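Local coordinates for protein type I site-specific restriction-modification system, R (Restriction) subunit (Vibrio vulnificus, PDB 3H1T) that probably couples ATP hydrolysis to DNA translocation and cleavage, as the restriction (HsdR) subunit of a type I restriction-modification enzyme, at residues V214-S219 with F256-D261; A262-E267 with E276-I281; L294-P299 with L326-P331. All coordinates share one frame; numbering follows the deposited sequence.

Contact 1 (V214-S219 with F256-D261); sequences VAFQIS and FTPFGD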
loop_
_atom_site.group_PDB
_atom_site.type_symbol
_atom_site.label_atom_id
_atom_site.label_comp_id
_atom_site.label_asym_id
_atom_site.label_seq_id
_atom_site.Cartn_x
_atom_site.Cartn_y
_atom_site.Cartn_z
ATOM N N VAL A 214 -0.950 1.309 -9.703
ATOM C CA VAL A 214 -1.563 2.622 -9.823
ATOM C C VAL A 214 -0.774 3.495 -10.807
ATOM O O VAL A 214 -1.344 4.088 -11.714
ATOM C CB VAL A 214 -1.599 3.345 -8.458
ATOM C CG1 VAL A 214 -2.034 4.785 -8.637
ATOM C CG2 VAL A 214 -2.556 2.621 -7.524
ATOM N N ALA A 215 0.544 3.548 -10.634
ATOM C CA ALA A 215 1.401 4.334 -11.514
ATOM C C ALA A 215 1.171 3.957 -12.970
ATOM O O ALA A 215 1.038 4.835 -13.826
ATOM C CB ALA A 215 2.860 4.119 -11.142
ATOM N N PHE A 216 1.104 2.650 -13.235
ATOM C CA PHE A 216 0.879 2.126 -14.584
ATOM C C PHE A 216 -0.491 2.464 -15.172
ATOM O O PHE A 216 -0.575 2.929 -16.301
ATOM C CB PHE A 216 1.070 0.603 -14.601
ATOM C CG PHE A 216 0.600 -0.059 -15.871
ATOM C CD1 PHE A 216 1.328 0.078 -17.048
ATOM C CD2 PHE A 216 -0.576 -0.821 -15.885
ATOM C CE1 PHE A 216 0.894 -0.528 -18.220
ATOM C CE2 PHE A 216 -1.019 -1.437 -17.054
ATOM C CZ PHE A 216 -0.285 -1.289 -18.222
ATOM N N GLN A 217 -1.561 2.254 -14.412
ATOM C CA GLN A 217 -2.897 2.539 -14.938
ATOM C C GLN A 217 -3.195 4.027 -15.159
ATOM O O GLN A 217 -4.000 4.377 -16.020
ATOM C CB GLN A 217 -3.975 1.903 -14.047
ATOM C CG GLN A 217 -3.913 0.367 -13.968
ATOM C CD GLN A 217 -4.446 -0.352 -15.216
ATOM O OE1 GLN A 217 -4.568 -1.574 -15.230
ATOM N NE2 GLN A 217 -4.760 0.403 -16.259
ATOM N N ILE A 218 -2.557 4.907 -14.395
ATOM C CA ILE A 218 -2.775 6.334 -14.601
ATOM C C ILE A 218 -2.165 6.653 -15.971
ATOM O O ILE A 218 -2.790 7.287 -16.823
ATOM C CB ILE A 218 -2.056 7.182 -13.520
ATOM C CG1 ILE A 218 -2.702 6.958 -12.140
ATOM C CG2 ILE A 218 -2.129 8.659 -13.886
ATOM C CD1 ILE A 218 -1.931 7.595 -10.978
ATOM N N SER A 219 -0.935 6.180 -16.169
ATOM C CA SER A 219 -0.198 6.378 -17.414
ATOM C C SER A 219 -0.978 5.813 -18.591
ATOM O O SER A 219 -1.155 6.483 -19.606
ATOM C CB SER A 219 1.160 5.678 -17.347
ATOM O OG SER A 219 1.817 5.982 -16.131
ATOM N N PHE A 256 4.999 -2.830 -17.268
ATOM C CA PHE A 256 4.786 -1.836 -18.308
ATOM C C PHE A 256 4.936 -2.342 -19.730
ATOM O O PHE A 256 4.859 -1.553 -20.668
ATOM C CB PHE A 256 5.727 -0.647 -18.103
ATOM C CG PHE A 256 5.612 -0.014 -16.746
ATOM C CD1 PHE A 256 6.161 -0.635 -15.625
ATOM C CD2 PHE A 256 4.946 1.203 -16.586
ATOM C CE1 PHE A 256 6.053 -0.062 -14.366
ATOM C CE2 PHE A 256 4.829 1.792 -15.326
ATOM C CZ PHE A 256 5.383 1.159 -14.213
ATOM N N THR A 257 5.137 -3.642 -19.901
ATOM C CA THR A 257 5.292 -4.221 -21.232
ATOM C C THR A 257 4.225 -3.770 -22.241
ATOM O O THR A 257 4.508 -3.627 -23.432
ATOM C CB THR A 257 5.288 -5.756 -21.140
ATOM O OG1 THR A 257 6.268 -6.159 -20.166
ATOM C CG2 THR A 257 5.657 -6.367 -22.496
ATOM N N PRO A 258 2.979 -3.538 -21.777
ATOM C CA PRO A 258 1.891 -3.088 -22.651
ATOM C C PRO A 258 2.229 -1.826 -23.448
ATOM O O PRO A 258 1.579 -1.508 -24.451
ATOM C CB PRO A 258 0.756 -2.858 -21.669
ATOM C CG PRO A 258 0.931 -4.006 -20.743
ATOM C CD PRO A 258 2.430 -3.958 -20.471
ATOM N N PHE A 259 3.225 -1.094 -22.969
ATOM C CA PHE A 259 3.667 0.144 -23.603
ATOM C C PHE A 259 4.658 -0.107 -24.739
ATOM O O PHE A 259 4.556 0.505 -25.808
ATOM C CB PHE A 259 4.298 1.060 -22.562
ATOM C CG PHE A 259 3.307 1.889 -21.814
ATOM C CD1 PHE A 259 2.602 2.893 -22.464
ATOM C CD2 PHE A 259 3.097 1.694 -20.452
ATOM C CE1 PHE A 259 1.701 3.706 -21.769
ATOM C CE2 PHE A 259 2.195 2.501 -19.741
ATOM C CZ PHE A 259 1.498 3.512 -20.404
ATOM N N GLY A 260 5.607 -1.005 -24.482
ATOM C CA GLY A 260 6.621 -1.382 -25.443
ATOM C C GLY A 260 6.905 -0.493 -26.633
ATOM O O GLY A 260 6.033 -0.208 -27.464
ATOM N N ASP A 261 8.158 -0.051 -26.699
ATOM C CA ASP A 261 8.660 0.771 -27.789
ATOM C C ASP A 261 8.220 2.204 -27.692
ATOM O O ASP A 261 8.625 3.055 -28.500
ATOM C CB ASP A 261 8.258 0.145 -29.116
ATOM C CG ASP A 261 8.872 -1.239 -29.300
ATOM O OD1 ASP A 261 8.809 -2.052 -28.344
ATOM O OD2 ASP A 261 9.427 -1.507 -30.402
#

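Contact 2 (A262-E267 with E276-I281); sequences ARHKIE and EIYFAI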
loop_
_atom_site.group_PDB
_atom_site.type_symbol
_atom_site.label_atom_id
_atom_site.label_comp_id
_atom_site.label_asym_id
_atom_site.label_seq_id
_atom_site.Cartn_x
_atom_site.Cartn_y
_atom_site.Cartn_z
ATOM N N ALA A 262 7.374 2.472 -26.709
ATOM C CA ALA A 262 6.953 3.828 -26.414
ATOM C C ALA A 262 7.878 4.049 -25.210
ATOM O O ALA A 262 8.229 5.166 -24.830
ATOM C CB ALA A 262 5.486 3.834 -25.995
ATOM N N ARG A 263 8.284 2.906 -24.664
ATOM C CA ARG A 263 9.157 2.765 -23.513
ATOM C C ARG A 263 10.618 3.106 -23.788
ATOM O O ARG A 263 11.144 2.830 -24.871
ATOM C CB ARG A 263 9.098 1.323 -23.000
ATOM C CG ARG A 263 7.779 0.909 -22.347
ATOM C CD ARG A 263 7.912 -0.502 -21.783
ATOM N NE ARG A 263 8.051 -1.519 -22.826
ATOM C CZ ARG A 263 8.344 -2.797 -22.588
ATOM N NH1 ARG A 263 8.535 -3.220 -21.342
ATOM N NH2 ARG A 263 8.444 -3.658 -23.593
ATOM N N HIS A 264 11.264 3.699 -22.787
ATOM C CA HIS A 264 12.662 4.060 -22.884
ATOM C C HIS A 264 13.292 4.311 -21.516
ATOM O O HIS A 264 12.823 5.151 -20.746
ATOM C CB HIS A 264 12.853 5.314 -23.741
ATOM C CG HIS A 264 14.290 5.652 -23.960
ATOM N ND1 HIS A 264 15.138 4.841 -24.680
ATOM C CD2 HIS A 264 15.052 6.667 -23.485
ATOM C CE1 HIS A 264 16.361 5.338 -24.640
ATOM N NE2 HIS A 264 16.337 6.446 -23.922
ATOM N N LYS A 265 14.357 3.588 -21.204
ATOM C CA LYS A 265 15.023 3.810 -19.938
ATOM C C LYS A 265 16.162 4.771 -20.231
ATOM O O LYS A 265 16.833 4.667 -21.260
ATOM C CB LYS A 265 15.577 2.503 -19.354
ATOM C CG LYS A 265 15.718 2.546 -17.842
ATOM C CD LYS A 265 16.882 1.695 -17.358
ATOM C CE LYS A 265 16.719 0.215 -17.683
ATOM N NZ LYS A 265 17.947 -0.549 -17.293
ATOM N N ILE A 266 16.378 5.727 -19.347
ATOM C CA ILE A 266 17.458 6.653 -19.573
ATOM C C ILE A 266 18.679 6.032 -18.896
ATOM O O ILE A 266 18.739 5.954 -17.661
ATOM C CB ILE A 266 17.127 8.023 -18.960
ATOM C CG1 ILE A 266 15.627 8.280 -19.055
ATOM C CG2 ILE A 266 17.810 9.125 -19.755
ATOM C CD1 ILE A 266 15.228 9.598 -18.461
ATOM N N GLU A 267 19.623 5.558 -19.711
ATOM C CA GLU A 267 20.852 4.917 -19.237
ATOM C C GLU A 267 22.116 5.533 -19.834
ATOM O O GLU A 267 22.059 6.362 -20.751
ATOM C CB GLU A 267 20.882 3.431 -19.598
ATOM C CG GLU A 267 20.105 2.499 -18.702
ATOM C CD GLU A 267 20.360 1.061 -19.085
ATOM O OE1 GLU A 267 21.540 0.654 -19.032
ATOM O OE2 GLU A 267 19.399 0.344 -19.452
ATOM N N GLU A 276 8.117 7.825 -25.776
ATOM C CA GLU A 276 6.951 8.413 -25.092
ATOM C C GLU A 276 6.870 8.129 -23.589
ATOM O O GLU A 276 6.470 8.997 -22.809
ATOM C CB GLU A 276 5.654 7.930 -25.737
ATOM C CG GLU A 276 5.792 7.596 -27.206
ATOM C CD GLU A 276 4.504 7.818 -27.957
ATOM O OE1 GLU A 276 3.708 8.653 -27.476
ATOM O OE2 GLU A 276 4.294 7.185 -29.018
ATOM N N ILE A 277 7.214 6.913 -23.182
ATOM C CA ILE A 277 7.192 6.557 -21.765
ATOM C C ILE A 277 8.606 6.300 -21.251
ATOM O O ILE A 277 9.237 5.301 -21.615
ATOM C CB ILE A 277 6.316 5.296 -21.507
ATOM C CG1 ILE A 277 4.834 5.689 -21.449
ATOM C CG2 ILE A 277 6.722 4.626 -20.202
ATOM C CD1 ILE A 277 4.263 6.166 -22.776
ATOM N N TYR A 278 9.084 7.195 -20.389
ATOM C CA TYR A 278 10.435 7.104 -19.828
ATOM C C TYR A 278 10.563 6.643 -18.374
ATOM O O TYR A 278 9.707 6.941 -17.537
ATOM C CB TYR A 278 11.138 8.455 -19.947
ATOM C CG TYR A 278 11.290 8.943 -21.365
ATOM C CD1 TYR A 278 10.204 9.470 -22.062
ATOM C CD2 TYR A 278 12.528 8.904 -22.003
ATOM C CE1 TYR A 278 10.350 9.956 -23.359
ATOM C CE2 TYR A 278 12.686 9.381 -23.306
ATOM C CZ TYR A 278 11.596 9.911 -23.974
ATOM O OH TYR A 278 11.766 10.413 -25.248
ATOM N N PHE A 279 11.646 5.925 -18.087
ATOM C CA PHE A 279 11.929 5.438 -16.741
ATOM C C PHE A 279 13.332 5.932 -16.408
ATOM O O PHE A 279 14.186 6.011 -17.288
ATOM C CB PHE A 279 11.921 3.907 -16.691
ATOM C CG PHE A 279 10.662 3.280 -17.224
ATOM C CD1 PHE A 279 10.513 3.027 -18.586
ATOM C CD2 PHE A 279 9.627 2.933 -16.360
ATOM C CE1 PHE A 279 9.346 2.426 -19.084
ATOM C CE2 PHE A 279 8.457 2.335 -16.837
ATOM C CZ PHE A 279 8.313 2.079 -18.205
ATOM N N ALA A 280 13.576 6.273 -15.150
ATOM C CA ALA A 280 14.893 6.751 -14.755
ATOM C C ALA A 280 15.139 6.636 -13.257
ATOM O O ALA A 280 14.240 6.855 -12.440
ATOM C CB ALA A 280 15.069 8.212 -15.204
ATOM N N ILE A 281 16.356 6.251 -12.904
ATOM C CA ILE A 281 16.759 6.128 -11.513
ATOM C C ILE A 281 17.564 7.392 -11.234
ATOM O O ILE A 281 18.305 7.853 -12.099
ATOM C CB ILE A 281 17.632 4.859 -11.306
ATOM C CG1 ILE A 281 16.747 3.675 -10.893
ATOM C CG2 ILE A 281 18.685 5.101 -10.232
ATOM C CD1 ILE A 281 15.745 3.234 -11.955
#

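Contact 3 (L294-P299 with L326-P331); sequences LYKEFP and LEYFEP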
loop_
_atom_site.group_PDB
_atom_site.type_symbol
_atom_site.label_atom_id
_atom_site.label_comp_id
_atom_site.label_asym_id
_atom_site.label_seq_id
_atom_site.Cartn_x
_atom_site.Cartn_y
_atom_site.Cartn_z
ATOM N N LEU A 294 21.816 15.024 -16.607
ATOM C CA LEU A 294 21.407 14.609 -17.944
ATOM C C LEU A 294 20.099 15.225 -18.447
ATOM O O LEU A 294 20.005 15.646 -19.600
ATOM C CB LEU A 294 21.288 13.084 -17.957
ATOM C CG LEU A 294 21.551 12.278 -19.232
ATOM C CD1 LEU A 294 21.383 10.798 -18.888
ATOM C CD2 LEU A 294 20.601 12.686 -20.350
ATOM N N TYR A 295 19.096 15.292 -17.580
ATOM C CA TYR A 295 17.790 15.816 -17.961
ATOM C C TYR A 295 17.775 17.157 -18.679
ATOM O O TYR A 295 16.872 17.422 -19.481
ATOM C CB TYR A 295 16.869 15.883 -16.740
ATOM C CG TYR A 295 17.397 16.695 -15.580
ATOM C CD1 TYR A 295 17.226 18.083 -15.531
ATOM C CD2 TYR A 295 18.009 16.066 -14.494
ATOM C CE1 TYR A 295 17.644 18.824 -14.420
ATOM C CE2 TYR A 295 18.430 16.795 -13.381
ATOM C CZ TYR A 295 18.244 18.172 -13.352
ATOM O OH TYR A 295 18.669 18.893 -12.256
ATOM N N LYS A 296 18.774 17.996 -18.434
ATOM C CA LYS A 296 18.763 19.301 -19.084
ATOM C C LYS A 296 18.890 19.176 -20.614
ATOM O O LYS A 296 18.732 20.155 -21.345
ATOM C CB LYS A 296 19.847 20.190 -18.479
ATOM C CG LYS A 296 19.893 20.071 -16.953
ATOM C CD LYS A 296 20.510 21.287 -16.270
ATOM C CE LYS A 296 21.120 20.926 -14.908
ATOM N NZ LYS A 296 20.154 20.353 -13.922
ATOM N N GLU A 297 19.140 17.958 -21.098
ATOM C CA GLU A 297 19.238 17.720 -22.538
ATOM C C GLU A 297 17.802 17.704 -23.087
ATOM O O GLU A 297 17.570 17.846 -24.296
ATOM C CB GLU A 297 19.943 16.379 -22.811
ATOM C CG GLU A 297 19.818 15.863 -24.267
ATOM C CD GLU A 297 20.538 16.727 -25.308
ATOM O OE1 GLU A 297 21.785 16.877 -25.232
ATOM O OE2 GLU A 297 19.841 17.250 -26.212
ATOM N N PHE A 298 16.838 17.512 -22.185
ATOM C CA PHE A 298 15.433 17.528 -22.566
ATOM C C PHE A 298 14.961 18.912 -22.189
ATOM O O PHE A 298 15.410 19.484 -21.191
ATOM C CB PHE A 298 14.576 16.543 -21.768
ATOM C CG PHE A 298 15.034 15.119 -21.825
ATOM C CD1 PHE A 298 15.986 14.654 -20.925
ATOM C CD2 PHE A 298 14.441 14.212 -22.703
ATOM C CE1 PHE A 298 16.338 13.299 -20.881
ATOM C CE2 PHE A 298 14.783 12.848 -22.672
ATOM C CZ PHE A 298 15.736 12.394 -21.756
ATOM N N PRO A 299 14.041 19.481 -22.973
ATOM C CA PRO A 299 13.573 20.819 -22.599
ATOM C C PRO A 299 12.626 20.791 -21.378
ATOM O O PRO A 299 12.113 19.729 -20.995
ATOM C CB PRO A 299 12.900 21.306 -23.878
ATOM C CG PRO A 299 12.365 20.022 -24.476
ATOM C CD PRO A 299 13.554 19.100 -24.309
ATOM N N LEU A 326 12.379 18.195 -10.601
ATOM C CA LEU A 326 10.991 18.590 -10.488
ATOM C C LEU A 326 10.823 20.083 -10.706
ATOM O O LEU A 326 9.980 20.494 -11.503
ATOM C CB LEU A 326 10.442 18.188 -9.114
ATOM C CG LEU A 326 9.770 16.807 -8.958
ATOM C CD1 LEU A 326 10.511 15.744 -9.762
ATOM C CD2 LEU A 326 9.727 16.437 -7.482
ATOM N N GLU A 327 11.607 20.909 -10.019
ATOM C CA GLU A 327 11.451 22.348 -10.225
ATOM C C GLU A 327 11.970 22.749 -11.608
ATOM O O GLU A 327 11.669 23.837 -12.102
ATOM C CB GLU A 327 12.127 23.175 -9.106
ATOM C CG GLU A 327 13.595 22.880 -8.826
ATOM C CD GLU A 327 13.989 23.212 -7.374
ATOM O OE1 GLU A 327 13.090 23.171 -6.494
ATOM O OE2 GLU A 327 15.185 23.493 -7.101
ATOM N N TYR A 328 12.745 21.866 -12.232
ATOM C CA TYR A 328 13.248 22.140 -13.572
ATOM C C TYR A 328 12.158 21.746 -14.550
ATOM O O TYR A 328 11.960 22.397 -15.570
ATOM C CB TYR A 328 14.503 21.314 -13.907
ATOM C CG TYR A 328 14.880 21.344 -15.386
ATOM C CD1 TYR A 328 14.283 20.474 -16.308
ATOM C CD2 TYR A 328 15.811 22.266 -15.867
ATOM C CE1 TYR A 328 14.611 20.523 -17.673
ATOM C CE2 TYR A 328 16.145 22.326 -17.233
ATOM C CZ TYR A 328 15.546 21.454 -18.124
ATOM O OH TYR A 328 15.890 21.506 -19.456
ATOM N N PHE A 329 11.445 20.676 -14.227
ATOM C CA PHE A 329 10.413 20.193 -15.114
ATOM C C PHE A 329 9.010 20.712 -14.902
ATOM O O PHE A 329 8.043 19.985 -15.095
ATOM C CB PHE A 329 10.415 18.665 -15.139
ATOM C CG PHE A 329 11.436 18.083 -16.069
ATOM C CD1 PHE A 329 11.478 18.494 -17.404
ATOM C CD2 PHE A 329 12.329 17.104 -15.633
ATOM C CE1 PHE A 329 12.384 17.944 -18.293
ATOM C CE2 PHE A 329 13.240 16.548 -16.518
ATOM C CZ PHE A 329 13.269 16.968 -17.847
ATOM N N GLU A 330 8.890 21.952 -14.451
ATOM C CA GLU A 330 7.575 22.566 -14.350
ATOM C C GLU A 330 7.508 22.985 -15.822
ATOM O O GLU A 330 8.550 23.195 -16.442
ATOM C CB GLU A 330 7.599 23.824 -13.470
ATOM C CG GLU A 330 6.357 24.703 -13.641
ATOM C CD GLU A 330 6.299 25.842 -12.628
ATOM O OE1 GLU A 330 6.967 25.755 -11.572
ATOM O OE2 GLU A 330 5.570 26.826 -12.885
ATOM N N PRO A 331 6.310 23.100 -16.410
ATOM C CA PRO A 331 4.969 22.912 -15.857
ATOM C C PRO A 331 4.438 21.502 -16.111
ATOM O O PRO A 331 3.242 21.326 -16.369
ATOM C CB PRO A 331 4.123 23.961 -16.601
ATOM C CG PRO A 331 5.112 24.630 -17.630
ATOM C CD PRO A 331 6.224 23.639 -17.773
#

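Contact 1 (V214-S219 with F256-D261)
Phe-216, on helix 211-224, pushes its ring among Phe-256, Pro-258 and Phe-259 of the loop that leads into strand 263-265. The three phenylalanines make an aromatic cluster, and the tight part of the contact lies between their rings. Phe-216 turns its edge to the face of Phe-256 in an offset edge-to-face pair with planes 89° apart, its CD1 3.8 Å from Phe-256 CD2. CE1 of Phe-216 comes within 3.6 Å of Phe-259 CE2; these two rings are also nearly perpendicular, but meet obliquely. CG of Phe-216 is anti to the backbone N (chi1 169°), which sets it nearer than CB to Phe-259 and Pro-258. One turn on, Ser-219 offers CB, 3.8 Å from Phe-259 CZ, while its OG bonds back to Ala-215 O at 2.7 Å, so the hydroxyl donates within its own helix. Trp-220 and Trp-223 of the same helix add edge-to-face partners for Phe-259, which is buried.

The looser side is at Pro-258, partly exposed, whose CB and CG touch Phe-216 mainly at CZ, each about 3.9 Å from it. Thr-257 beside it is exposed. A backbone bond from Phe-259 N to Phe-256 O closes the turn that carries both rings.

The helix begins at the Lys-Thr end of the Walker A sequence ATGTGKT, as in RecA-like helicase domains. No hydrogen bond or salt bridge joins the two segments, which implies that apolar ring packing holds this loop to the P-loop helix.

Contact 2 (A262-E267 with E276-I281)
Ile-266 lays CD1 against Ala-280 CB, 3.5 Å away, a long side chain filling the shallow place beside a short one. Its CG1 also meets the edge of the Tyr-278 ring. On that same face of the two parallel strands, the rings of His-264 and Tyr-278 meet obliquely, planes 82° apart, CD2 of the histidine 3.6 Å from CE2 of the tyrosine; with CG anti to the backbone N (chi1 -175°), His-264 CG itself lies 4.1 Å from that CE2. On the opposite face the main bump is Phe-279, with Ile-277 on the same face; the CE1 edge of Phe-279 is met in the ring plane by Arg-263 CG at 3.9 Å, before the arginine leads away. Lys-265 likewise leads off, to a salt bridge with Glu-267. At the start of the pair, Ala-262 CB fits against CG of Glu-276.

The backbones fix this fit. Ala-262 O is gripped twice, by Glu-276 N on a lone pair and by Ile-277 N at 2.6 Å from 46° above the carbonyl plane. A weak bond from His-264 N to Ile-277 O follows, then Phe-279 N to His-264 O and Ile-266 N to Phe-279 O, both 3.0 Å.

Strand 263-265 is the outermost strand of the seven-stranded parallel RecA-like sheet, and strand 277-281 joins it to strand 238-242. Trp-223 of helix 211-224 packs on Ala-262 and Ile-277, while Leu-239 of strand 238-242 touches Ile-266, Tyr-278 and Ala-280.

Contact 3 (L294-P299 with L326-P331)
Tyr-295 and Tyr-328 form an edge-to-face aromatic pair, joining a 3-10 turn, residues 294-297, to the end of helix 323-328 within the RecA-like domain. The edge of Tyr-295 is directed at the face of Tyr-328, with the planes at 60°. CE1 of Tyr-295 lies 3.9 Å from Tyr-328 CG. Tyr-295 has CG between its backbone N and carbonyl carbon (chi1 57°), which turns CG toward Tyr-328. Tyr-328 is backed by the next residue: its CD1 lies over the centre of the Phe-329 ring, 3.5 Å above that plane.

Apolar packing continues at Phe-329. Its CE2 meets Tyr-295 CB at 3.7 Å, and its CZ edge approaches CB of Phe-298 more loosely. Outside the two segments, Phe-303 meets Phe-329 edge-to-face and Phe-302 meets the ring of Phe-298.

One hydrogen bond spans the segments. Tyr-328 OH donates to Phe-298 O at 2.7 Å, lying in the carbonyl plane, so the phenol ties the end of helix 323-328 to the chain just after the 3-10 turn. The following carbonyl also faces an aromatic edge: Pro-299 O lies in the plane of the Phe-329 ring, 3.2 Å from CE1.

How the contacts relate
Contact 2 lies between the other two. Its neighbouring residues Tyr-278 and Phe-279 point to opposite faces of the sheet. Towards contact 1, centres 11 Å apart, Phe-279 CE2 meets Phe-256 CG at 3.7 Å and Ile-277 CD1 meets Phe-259 CD1 at the same distance. Towards contact 3, centres 14 Å apart, Ile-266 CG2 touches Leu-294 CD1 at 4.0 Å and Tyr-278 CE2 touches Phe-298 CE2 at 4.1 Å. Contacts 1 and 3 do not touch; their nearest atoms are about 13 Å apart. Of the three, contact 1 involves the helix that starts at the end of the Walker A loop, a loop expected to bind ATP; contacts 2 and 3 build outward from it.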